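Local coordinates for glucose-inhibited division protein A-related protein, probable oxidoreductase (PDB 2CUL), which binds flavin-adenine dinucleotide in a Rossmann-type fold and is probably an oxidoreductase related to the glucose-inhibited division protein GidA, at residues A[68-71]-A[72-75]. Sequence-based numbering, arbitrary orientation.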
loop_
_atom_site.group_PDB
_atom_site.type_symbol
_atom_site.label_atom_id
_atom_site.label_comp_id
_atom_site.label_asym_id
_atom_site.label_seq_id
_atom_site.Cartn_x
_atom_site.Cartn_y
_atom_site.Cartn_z
ATOM N N TRP A 68 17.754 -0.815 3.401
ATOM C CA TRP A 68 17.463 0.614 3.507
ATOM C C TRP A 68 17.822 1.315 2.203
ATOM O O TRP A 68 17.124 2.228 1.772
ATOM C CB TRP A 68 18.228 1.270 4.663
ATOM C CG TRP A 68 17.934 2.763 4.791
ATOM C CD1 TRP A 68 18.438 3.774 4.015
ATOM C CD2 TRP A 68 17.040 3.383 5.718
ATOM N NE1 TRP A 68 17.909 4.982 4.401
ATOM C CE2 TRP A 68 17.048 4.771 5.446
ATOM C CE3 TRP A 68 16.229 2.900 6.753
ATOM C CZ2 TRP A 68 16.276 5.681 6.175
ATOM C CZ3 TRP A 68 15.463 3.803 7.477
ATOM C CH2 TRP A 68 15.492 5.181 7.183
ATOM N N ALA A 69 18.913 0.886 1.576
ATOM C CA ALA A 69 19.345 1.478 0.316
ATOM C C ALA A 69 18.317 1.197 -0.776
ATOM O O ALA A 69 18.077 2.037 -1.645
ATOM C CB ALA A 69 20.711 0.928 -0.084
ATOM N N PHE A 70 17.711 0.010 -0.736
ATOM C CA PHE A 70 16.689 -0.339 -1.718
ATOM C C PHE A 70 15.543 0.656 -1.540
ATOM O O PHE A 70 15.022 1.206 -2.509
ATOM C CB PHE A 70 16.178 -1.766 -1.486
ATOM C CG PHE A 70 15.108 -2.191 -2.455
ATOM C CD1 PHE A 70 15.441 -2.825 -3.646
ATOM C CD2 PHE A 70 13.766 -1.935 -2.184
ATOM C CE1 PHE A 70 14.454 -3.200 -4.559
ATOM C CE2 PHE A 70 12.770 -2.305 -3.090
ATOM C CZ PHE A 70 13.115 -2.937 -4.278
ATOM N N HIS A 71 15.158 0.885 -0.288
ATOM C CA HIS A 71 14.098 1.836 0.017
ATOM C C HIS A 71 14.434 3.212 -0.560
ATOM O O HIS A 71 13.598 3.846 -1.199
ATOM C CB HIS A 71 13.906 1.954 1.537
ATOM C CG HIS A 71 13.622 3.351 2.003
ATOM N ND1 HIS A 71 14.574 4.143 2.608
ATOM C CD2 HIS A 71 12.507 4.113 1.907
ATOM C CE1 HIS A 71 14.058 5.331 2.864
ATOM N NE2 HIS A 71 12.805 5.339 2.449
ATOM N N ALA A 72 15.664 3.668 -0.342
ATOM C CA ALA A 72 16.064 4.983 -0.825
ATOM C C ALA A 72 16.061 5.092 -2.344
ATOM O O ALA A 72 15.630 6.106 -2.893
ATOM C CB ALA A 72 17.444 5.356 -0.273
ATOM N N ARG A 73 16.550 4.060 -3.027
ATOM C CA ARG A 73 16.574 4.086 -4.485
ATOM C C ARG A 73 15.159 4.077 -5.057
ATOM O O ARG A 73 14.862 4.790 -6.018
ATOM C CB ARG A 73 17.369 2.893 -5.036
ATOM C CG ARG A 73 18.876 2.978 -4.802
ATOM C CD ARG A 73 19.613 1.972 -5.677
ATOM N NE ARG A 73 19.092 0.624 -5.471
ATOM C CZ ARG A 73 19.420 -0.160 -4.450
ATOM N NH1 ARG A 73 20.289 0.256 -3.538
ATOM N NH2 ARG A 73 18.852 -1.350 -4.323
ATOM N N ALA A 74 14.282 3.277 -4.459
ATOM C CA ALA A 74 12.900 3.195 -4.918
ATOM C C ALA A 74 12.204 4.534 -4.705
ATOM O O ALA A 74 11.489 5.026 -5.583
ATOM C CB ALA A 74 12.163 2.089 -4.163
ATOM N N LYS A 75 12.412 5.118 -3.532
ATOM C CA LYS A 75 11.808 6.407 -3.208
ATOM C C LYS A 75 12.227 7.461 -4.233
ATOM O O LYS A 75 11.396 8.213 -4.740
ATOM C CB LYS A 75 12.234 6.840 -1.802
ATOM C CG LYS A 75 11.684 8.191 -1.342
ATOM C CD LYS A 75 11.974 8.382 0.142
ATOM C CE LYS A 75 11.611 9.776 0.632
ATOM N NZ LYS A 75 12.551 10.809 0.109
#
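Ala-72 N donates to Trp-68 O, and the same step of four residues joins Arg-73 N to Ala-69 O, Ala-74 N to Phe-70 O and Lys-75 N to His-71 O, each N to O distance being 2.9 Å. Trp-68 O takes a second, weak bond from His-71 ND1 at 3.3 Å, bent to 134° at the hydrogen. His-71 NE2, bonded to Leu-36 O in a neighbouring loop, gives the imidazole its firmer hold; the ND1 contact adds a weak one. The first torsion of His-71 is unusual (chi1 141°, far from a staggered value), and this swing sets ND1 near the carbonyl of Trp-68. The imidazole brings its ND1 side over a face of the indole near the rim, with Trp-68 NE1 in the imidazole plane at its edge. One turn further along, Lys-75 runs beside His-71 in the same direction, its CD 3.9 Å from His-71 NE2, and carries NZ on to a salt bridge with Glu-79. Replacing His-71 with an alanine would probably leave the Leu-36 carbonyl without its donor and Lys-75 CD without the imidazole beside it. Around the helix, Arg-73 bends at chi3 and folds back over the preceding turn. One guanidinium face covers Ala-69 O, NH1 reaches Ala-69 CB at 3.5 Å, and NH2 sits 3.8 Å from Phe-70 CD1, the guanidinium plane and the Phe-70 ring 87° apart. Arg-73 NE bonds to Ala-59 O, joining this turn to the end of helix 55-59. Phe-70 packs against Leu-56 and Ala-59 of that helix and Pro-42. These two turns show the regular i to i+4 bonding of an alpha-helix, here helix 67-79, which leads into strand 84-97 of the mixed sheet in this FAD-binding Rossmann-type fold.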